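PDB 2PHC: uncharacterized protein PH0987 from Pyrococcus horikoshii, which is functionally uncharacterised but, as a carboxyltransferase-domain (subdomains C and D) protein, probably binds ATP and has hydrolase activity. Local coordinates for residues F11-G16 and S68-I73; G133-G138 and R188-G193. One frame throughout, in Å; residues are numbered along the deposited sequence.

Contact 1 of 2, residues F11-G16 and S68-I73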
ATOM      1  N   PHE A  11     -20.271  17.593   5.716  1.00 29.71           N
ATOM      2  CA  PHE A  11     -20.175  16.131   5.467  1.00 30.66           C
ATOM      3  C   PHE A  11     -18.852  15.564   5.953  1.00 29.42           C
ATOM      4  O   PHE A  11     -17.901  16.235   5.998  1.00 28.92           O
ATOM      5  CB  PHE A  11     -20.361  15.810   3.938  1.00 30.66           C
ATOM      6  CG  PHE A  11     -21.766  16.085   3.429  1.00 32.16           C
ATOM      7  CD1 PHE A  11     -22.110  17.326   2.946  1.00 33.56           C
ATOM      8  CD2 PHE A  11     -22.744  15.101   3.488  1.00 33.71           C
ATOM      9  CE1 PHE A  11     -23.386  17.586   2.537  1.00 33.13           C
ATOM     10  CE2 PHE A  11     -24.012  15.382   3.090  1.00 36.72           C
ATOM     11  CZ  PHE A  11     -24.316  16.625   2.583  1.00 33.06           C
ATOM     12  N   LEU A  12     -18.827  14.311   6.330  1.00 30.15           N
ATOM     13  CA  LEU A  12     -17.611  13.691   6.720  1.00 30.67           C
ATOM     14  C   LEU A  12     -17.396  12.494   5.785  1.00 31.84           C
ATOM     15  O   LEU A  12     -18.296  11.643   5.647  1.00 31.65           O
ATOM     16  CB  LEU A  12     -17.744  13.188   8.167  1.00 30.23           C
ATOM     17  CG  LEU A  12     -16.503  12.634   8.877  1.00 31.41           C
ATOM     18  CD1 LEU A  12     -15.507  13.693   9.347  1.00 24.53           C
ATOM     19  CD2 LEU A  12     -16.891  11.672  10.021  1.00 32.61           C
ATOM     20  N   ILE A  13     -16.307  12.606   5.066  1.00 31.35           N
ATOM     21  CA  ILE A  13     -15.651  11.530   4.475  1.00 31.73           C
ATOM     22  C   ILE A  13     -14.714  10.910   5.425  1.00 31.93           C
ATOM     23  O   ILE A  13     -13.850  11.436   5.974  1.00 32.18           O
ATOM     24  CB  ILE A  13     -14.961  11.911   3.180  1.00 32.07           C
ATOM     25  CG1 ILE A  13     -15.816  12.871   2.392  1.00 33.22           C
ATOM     26  CG2 ILE A  13     -14.680  10.712   2.355  1.00 32.48           C
ATOM     27  CD1 ILE A  13     -15.072  13.925   1.753  1.00 30.41           C
ATOM     28  N   SER A  14     -14.896   9.681   5.480  1.00 33.60           N
ATOM     29  CA  SER A  14     -14.706   8.727   6.582  1.00 38.28           C
ATOM     30  C   SER A  14     -14.081   7.414   6.085  1.00 39.54           C
ATOM     31  O   SER A  14     -14.354   7.006   4.980  1.00 38.57           O
ATOM     32  CB  SER A  14     -16.055   8.445   7.297  1.00 38.73           C
ATOM     33  OG  SER A  14     -15.806   7.518   8.313  1.00 39.87           O
ATOM     34  N   PHE A  15     -12.775   6.736   6.301  1.00 42.37           N
ATOM     35  CA  PHE A  15     -12.107   5.706   5.466  1.00 45.42           C
ATOM     36  C   PHE A  15     -12.033   4.207   5.938  1.00 49.45           C
ATOM     37  O   PHE A  15     -11.655   3.314   5.075  1.00 49.90           O
ATOM     38  CB  PHE A  15     -10.713   6.187   4.999  1.00 44.54           C
ATOM     39  CG  PHE A  15     -10.746   7.326   4.025  1.00 39.41           C
ATOM     40  CD1 PHE A  15     -10.608   7.095   2.667  1.00 38.25           C
ATOM     41  CD2 PHE A  15     -10.956   8.619   4.464  1.00 35.63           C
ATOM     42  CE1 PHE A  15     -10.632   8.136   1.756  1.00 36.57           C
ATOM     43  CE2 PHE A  15     -11.005   9.682   3.591  1.00 39.65           C
ATOM     44  CZ  PHE A  15     -10.833   9.432   2.180  1.00 41.23           C
ATOM     45  N   GLY A  16     -12.328   3.862   7.218  1.00 51.00           N
ATOM     46  CA  GLY A  16     -12.526   4.717   8.394  1.00 53.63           C
ATOM     47  C   GLY A  16     -11.998   3.967   9.638  1.00 55.82           C
ATOM     48  O   GLY A  16     -11.688   2.757   9.559  1.00 56.85           O
ATOM     49  N   SER A  68     -23.557  14.755  -3.541  1.00 36.52           N
ATOM     50  CA  SER A  68     -23.329  14.078  -4.819  1.00 35.04           C
ATOM     51  C   SER A  68     -21.944  14.335  -5.255  1.00 32.65           C
ATOM     52  O   SER A  68     -21.275  13.398  -5.650  1.00 31.65           O
ATOM     53  CB  SER A  68     -24.327  14.512  -5.949  1.00 35.82           C
ATOM     54  OG  SER A  68     -25.669  14.095  -5.619  1.00 39.57           O
ATOM     55  N   TYR A  69     -21.520  15.593  -5.206  1.00 29.33           N
ATOM     56  CA  TYR A  69     -20.208  15.973  -5.647  1.00 29.98           C
ATOM     57  C   TYR A  69     -19.049  15.229  -4.899  1.00 30.66           C
ATOM     58  O   TYR A  69     -17.953  15.018  -5.477  1.00 31.60           O
ATOM     59  CB  TYR A  69     -20.092  17.466  -5.339  1.00 30.22           C
ATOM     60  CG  TYR A  69     -18.751  18.108  -5.672  1.00 34.97           C
ATOM     61  CD1 TYR A  69     -18.632  18.942  -6.787  1.00 36.53           C
ATOM     62  CD2 TYR A  69     -17.603  17.912  -4.848  1.00 34.52           C
ATOM     63  CE1 TYR A  69     -17.441  19.568  -7.087  1.00 38.35           C
ATOM     64  CE2 TYR A  69     -16.376  18.548  -5.142  1.00 34.06           C
ATOM     65  CZ  TYR A  69     -16.314  19.339  -6.297  1.00 40.53           C
ATOM     66  OH  TYR A  69     -15.160  20.007  -6.660  1.00 45.08           O
ATOM     67  N   LEU A  70     -19.279  14.873  -3.629  1.00 28.91           N
ATOM     68  CA  LEU A  70     -18.197  14.416  -2.777  1.00 31.17           C
ATOM     69  C   LEU A  70     -18.133  12.958  -3.097  1.00 30.81           C
ATOM     70  O   LEU A  70     -17.068  12.374  -3.071  1.00 30.17           O
ATOM     71  CB  LEU A  70     -18.465  14.645  -1.286  1.00 30.37           C
ATOM     72  CG  LEU A  70     -18.364  16.051  -0.696  1.00 29.87           C
ATOM     73  CD1 LEU A  70     -18.793  16.004   0.852  1.00 25.32           C
ATOM     74  CD2 LEU A  70     -16.966  16.547  -0.859  1.00 28.91           C
ATOM     75  N   LYS A  71     -19.294  12.403  -3.464  1.00 30.40           N
ATOM     76  CA  LYS A  71     -19.355  11.023  -3.859  1.00 29.27           C
ATOM     77  C   LYS A  71     -18.546  10.856  -5.163  1.00 27.97           C
ATOM     78  O   LYS A  71     -17.927   9.828  -5.361  1.00 27.43           O
ATOM     79  CB  LYS A  71     -20.814  10.582  -4.019  1.00 30.97           C
ATOM     80  CG  LYS A  71     -21.399   9.876  -2.839  1.00 32.05           C
ATOM     81  CD  LYS A  71     -22.917   9.974  -2.875  1.00 37.97           C
ATOM     82  CE  LYS A  71     -23.503   9.557  -1.476  1.00 44.36           C
ATOM     83  NZ  LYS A  71     -24.980   9.250  -1.427  1.00 45.39           N
ATOM     84  N   ARG A  72     -18.517  11.908  -5.994  1.00 27.95           N
ATOM     85  CA  ARG A  72     -17.985  11.859  -7.372  1.00 28.46           C
ATOM     86  C   ARG A  72     -16.490  12.115  -7.366  1.00 26.99           C
ATOM     87  O   ARG A  72     -15.722  11.420  -7.993  1.00 25.95           O
ATOM     88  CB  ARG A  72     -18.726  12.863  -8.253  1.00 28.51           C
ATOM     89  CG  ARG A  72     -20.305  12.537  -8.155  1.00 30.27           C
ATOM     90  CD  ARG A  72     -21.182  13.396  -8.938  1.00 32.41           C
ATOM     91  NE  ARG A  72     -20.830  14.817  -8.882  1.00 44.04           N
ATOM     92  CZ  ARG A  72     -21.663  15.803  -9.238  1.00 43.26           C
ATOM     93  NH1 ARG A  72     -22.891  15.503  -9.690  1.00 44.39           N
ATOM     94  NH2 ARG A  72     -21.250  17.065  -9.167  1.00 40.82           N
ATOM     95  N   ILE A  73     -16.096  13.114  -6.622  1.00 26.59           N
ATOM     96  CA  ILE A  73     -14.682  13.332  -6.384  1.00 26.31           C
ATOM     97  C   ILE A  73     -13.979  12.133  -5.640  1.00 25.69           C
ATOM     98  O   ILE A  73     -12.937  11.774  -6.040  1.00 25.43           O
ATOM     99  CB  ILE A  73     -14.481  14.807  -5.873  1.00 28.65           C
ATOM    100  CG1 ILE A  73     -13.024  15.275  -6.010  1.00 29.01           C
ATOM    101  CG2 ILE A  73     -14.980  14.995  -4.486  1.00 29.10           C
ATOM    102  CD1 ILE A  73     -12.977  16.695  -6.206  1.00 31.44           C
TER
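Leu70, on helix 63-82, rests on strand 10-14 between the side chains of Phe11 and Ile13, two strand residues that project from the same side of the sheet. Its CB points at the strand, and CG lies opposite the carbonyl carbon and beside the backbone N (chi1 -75°), which carries the fork of the side chain away from the helix. CB and CG themselves stay clear of the strand, and the two methyls do the touching. CD1, the extended branch (chi2 176°), comes up against the root of the Phe11 side chain, 3.5 Å from Phe11 CB. The same methyl is 3.9 Å from Phe11 CG and a little farther from Phe11 CD1, so it sits beside the start of the ring and approaches it obliquely. CD2 is the methyl nearer Ile13, 4.2 Å from Ile13 CD1, the far end of the longer isoleucine branch. That isoleucine methyl lies close to both leucine methyls, and the fit on its side is looser than on the phenylalanine side. No hydrogen bond crosses between 11-16 and 68-73; the contact is wholly apolar, with all three touching residues buried. Further side chains close the same layer: Ile3 of the edge strand touches both Ile13 and Leu70, Leu30 of helix 21-37 reaches Ile13, and the ring of Tyr63 meets that of Phe11 edge-to-face. The backbone of the strand is held independently, Phe11 bonding to Val54 and Ile13 to Leu52. With alternate strand residues sharing one face, the contact belongs to the helix-on-sheet packing of a two-layer alpha/beta sandwich, here helices 21-37 and 63-82 on the four-stranded antiparallel sheet of the N-terminal part of the chain.

Contact 2 of 2, residues G133-G138 and R188-G193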
ATOM      1  N   GLY A 133      18.733  -6.228  -9.299  1.00 34.07           N
ATOM      2  CA  GLY A 133      17.463  -5.538  -8.940  1.00 35.55           C
ATOM      3  C   GLY A 133      16.907  -5.770  -7.511  1.00 32.43           C
ATOM      4  O   GLY A 133      16.825  -6.871  -7.038  1.00 31.47           O
ATOM      5  N   PHE A 134      16.460  -4.700  -6.876  1.00 31.18           N
ATOM      6  CA  PHE A 134      15.715  -4.762  -5.610  1.00 27.22           C
ATOM      7  C   PHE A 134      14.631  -3.645  -5.704  1.00 24.72           C
ATOM      8  O   PHE A 134      14.911  -2.588  -6.233  1.00 22.47           O
ATOM      9  CB  PHE A 134      16.684  -4.529  -4.422  1.00 25.36           C
ATOM     10  CG  PHE A 134      16.070  -4.880  -3.049  1.00 25.25           C
ATOM     11  CD1 PHE A 134      16.113  -6.175  -2.529  1.00 20.15           C
ATOM     12  CD2 PHE A 134      15.385  -3.953  -2.342  1.00 22.83           C
ATOM     13  CE1 PHE A 134      15.479  -6.470  -1.357  1.00 17.14           C
ATOM     14  CE2 PHE A 134      14.780  -4.236  -1.141  1.00 21.06           C
ATOM     15  CZ  PHE A 134      14.825  -5.496  -0.653  1.00 20.23           C
ATOM     16  N   ALA A 135      13.406  -3.902  -5.232  1.00 23.89           N
ATOM     17  CA  ALA A 135      12.396  -2.871  -5.044  1.00 20.87           C
ATOM     18  C   ALA A 135      12.153  -2.587  -3.581  1.00 21.47           C
ATOM     19  O   ALA A 135      11.953  -3.481  -2.771  1.00 19.80           O
ATOM     20  CB  ALA A 135      11.137  -3.286  -5.670  1.00 23.06           C
ATOM     21  N   TYR A 136      12.133  -1.309  -3.251  1.00 20.67           N
ATOM     22  CA  TYR A 136      12.160  -0.885  -1.884  1.00 21.49           C
ATOM     23  C   TYR A 136      10.860  -0.220  -1.749  1.00 21.65           C
ATOM     24  O   TYR A 136      10.502   0.569  -2.635  1.00 23.06           O
ATOM     25  CB  TYR A 136      13.221   0.160  -1.682  1.00 20.67           C
ATOM     26  CG  TYR A 136      14.627  -0.322  -1.740  1.00 24.53           C
ATOM     27  CD1 TYR A 136      15.367  -0.553  -0.545  1.00 25.93           C
ATOM     28  CD2 TYR A 136      15.278  -0.395  -2.949  1.00 27.62           C
ATOM     29  CE1 TYR A 136      16.686  -0.910  -0.596  1.00 28.61           C
ATOM     30  CE2 TYR A 136      16.584  -0.725  -3.005  1.00 31.92           C
ATOM     31  CZ  TYR A 136      17.286  -1.006  -1.808  1.00 33.70           C
ATOM     32  OH  TYR A 136      18.627  -1.359  -1.898  1.00 41.94           O
ATOM     33  N   LEU A 137      10.157  -0.502  -0.659  1.00 21.60           N
ATOM     34  CA  LEU A 137       8.712  -0.140  -0.535  1.00 22.22           C
ATOM     35  C   LEU A 137       8.515   0.545   0.790  1.00 22.88           C
ATOM     36  O   LEU A 137       9.392   0.445   1.648  1.00 25.41           O
ATOM     37  CB  LEU A 137       7.720  -1.310  -0.615  1.00 20.16           C
ATOM     38  CG  LEU A 137       7.742  -2.246  -1.779  1.00 21.74           C
ATOM     39  CD1 LEU A 137       6.726  -3.334  -1.473  1.00 27.60           C
ATOM     40  CD2 LEU A 137       7.588  -1.676  -3.220  1.00 25.81           C
ATOM     41  N   GLY A 138       7.448   1.364   0.889  1.00 22.09           N
ATOM     42  CA  GLY A 138       7.178   2.150   2.022  1.00 18.29           C
ATOM     43  C   GLY A 138       5.769   1.777   2.341  1.00 18.08           C
ATOM     44  O   GLY A 138       5.016   1.368   1.490  1.00 18.32           O
ATOM     45  N   ARG A 188       8.472 -12.379 -13.343  1.00 36.01           N
ATOM     46  CA  ARG A 188       9.817 -11.851 -13.531  1.00 34.51           C
ATOM     47  C   ARG A 188       9.631 -10.347 -13.463  1.00 35.03           C
ATOM     48  O   ARG A 188       9.324  -9.686 -14.486  1.00 34.19           O
ATOM     49  CB  ARG A 188      10.382 -12.251 -14.851  1.00 34.96           C
ATOM     50  CG  ARG A 188      11.851 -11.991 -14.967  1.00 39.94           C
ATOM     51  CD  ARG A 188      12.404 -12.518 -16.302  1.00 44.65           C
ATOM     52  NE  ARG A 188      13.740 -11.974 -16.536  1.00 44.18           N
ATOM     53  CZ  ARG A 188      14.574 -12.423 -17.464  1.00 46.54           C
ATOM     54  NH1 ARG A 188      14.202 -13.425 -18.246  1.00 46.33           N
ATOM     55  NH2 ARG A 188      15.768 -11.866 -17.610  1.00 44.15           N
ATOM     56  N   THR A 189       9.850  -9.809 -12.253  1.00 33.58           N
ATOM     57  CA  THR A 189       9.582  -8.381 -11.975  1.00 32.04           C
ATOM     58  C   THR A 189      10.555  -7.381 -12.621  1.00 30.84           C
ATOM     59  O   THR A 189      10.191  -6.225 -12.910  1.00 31.60           O
ATOM     60  CB  THR A 189       9.421  -8.113 -10.443  1.00 31.66           C
ATOM     61  OG1 THR A 189      10.621  -8.493  -9.763  1.00 30.74           O
ATOM     62  CG2 THR A 189       8.178  -8.877  -9.860  1.00 29.71           C
ATOM     63  N   PHE A 190      11.789  -7.807 -12.845  1.00 31.07           N
ATOM     64  CA  PHE A 190      12.782  -7.019 -13.573  1.00 30.10           C
ATOM     65  C   PHE A 190      13.291  -7.844 -14.774  1.00 29.90           C
ATOM     66  O   PHE A 190      13.731  -8.989 -14.669  1.00 30.37           O
ATOM     67  CB  PHE A 190      13.999  -6.553 -12.664  1.00 31.46           C
ATOM     68  CG  PHE A 190      13.669  -5.493 -11.559  1.00 28.64           C
ATOM     69  CD1 PHE A 190      14.574  -4.458 -11.290  1.00 29.89           C
ATOM     70  CD2 PHE A 190      12.524  -5.595 -10.730  1.00 31.47           C
ATOM     71  CE1 PHE A 190      14.332  -3.516 -10.229  1.00 21.53           C
ATOM     72  CE2 PHE A 190      12.249  -4.681  -9.681  1.00 25.36           C
ATOM     73  CZ  PHE A 190      13.203  -3.674  -9.416  1.00 27.39           C
ATOM     74  N   ASN A 191      13.309  -7.262 -15.935  1.00 31.05           N
ATOM     75  CA  ASN A 191      13.599  -8.078 -17.099  1.00 33.55           C
ATOM     76  C   ASN A 191      14.244  -7.182 -18.043  1.00 35.15           C
ATOM     77  O   ASN A 191      13.540  -6.412 -18.646  1.00 34.87           O
ATOM     78  CB  ASN A 191      12.316  -8.661 -17.712  1.00 32.50           C
ATOM     79  CG  ASN A 191      12.607  -9.625 -18.858  1.00 33.96           C
ATOM     80  OD1 ASN A 191      13.708  -9.634 -19.419  1.00 31.10           O
ATOM     81  ND2 ASN A 191      11.598 -10.401 -19.244  1.00 30.70           N
ATOM     82  N   PRO A 192      15.606  -7.217 -18.139  1.00 37.52           N
ATOM     83  CA  PRO A 192      16.242  -6.268 -19.088  1.00 39.27           C
ATOM     84  C   PRO A 192      15.716  -6.700 -20.494  1.00 39.36           C
ATOM     85  O   PRO A 192      15.190  -7.825 -20.656  1.00 40.69           O
ATOM     86  CB  PRO A 192      17.762  -6.497 -18.858  1.00 40.68           C
ATOM     87  CG  PRO A 192      17.848  -7.978 -18.487  1.00 40.28           C
ATOM     88  CD  PRO A 192      16.592  -8.129 -17.540  1.00 37.50           C
ATOM     89  N   GLY A 193      15.676  -5.873 -21.510  1.00 39.45           N
ATOM     90  CA  GLY A 193      14.941  -6.500 -22.675  1.00 39.82           C
ATOM     91  C   GLY A 193      13.408  -6.728 -22.584  1.00 39.38           C
ATOM     92  O   GLY A 193      12.801  -7.426 -23.411  1.00 37.40           O
TER
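A loop packed over the start of a beta strand brings Phe190, from the long connection between strands 180-184 and 205-211, against Gly133 and the first residues of strand 134-138. Phe190 is the one residue of 188-193 that touches 133-138. Its CG is turned beside its own backbone N (chi1 -68°), directing the ring at the strand, and the ring comes in obliquely, with CD1, CE1 and CZ following the backbone from Gly133 to Phe134. CD1 lies 3.9 Å from Gly133 CA, CE1 is equally close to that CA, and CZ reaches on to Phe134 O at 3.8 Å. With no side chain on Gly133, the ring can rest directly on its CA. Beyond it, Ala135 CB faces the loop and stands 4.3 Å from Phe190 CZ, whereas Phe134 CB points away and its ring meets Trp179 and Tyr171 edge-to-face. Strand 134-138 is an inner strand of the large sheet of what is, from its family, probably a cyclophilin-like domain; its neighbours 167-171 and 123-129 also contribute to the surroundings of Phe190, through Trp170 and Leu128, and the Phe130 ring meets that of Phe190 with the planes inclined at about 55°. No hydrogen bond links 133-138 to 188-193, while Thr189, the preceding residue, hydrogen-bonds through OG1 to Trp170 NE1.

How the contacts relate
Contacts 1 and 2 lie on opposite sides of the chain's centre, with their own centres 36 Å apart and their nearest atoms about 17 Å apart, and they share no strand or helix. The two follow one another along the chain, the whole of contact 1 preceding residue 133. Both are buried, small and free of hydrogen bonds between their segments, yet they differ in what is packed. Contact 1 joins a helix to a four-stranded antiparallel sheet through aliphatic methyls and an aromatic side chain. Contact 2 sets a loop phenylalanine against the start of a strand in the large sheet of the probable cyclophilin-like domain, and much of what the ring meets is main chain.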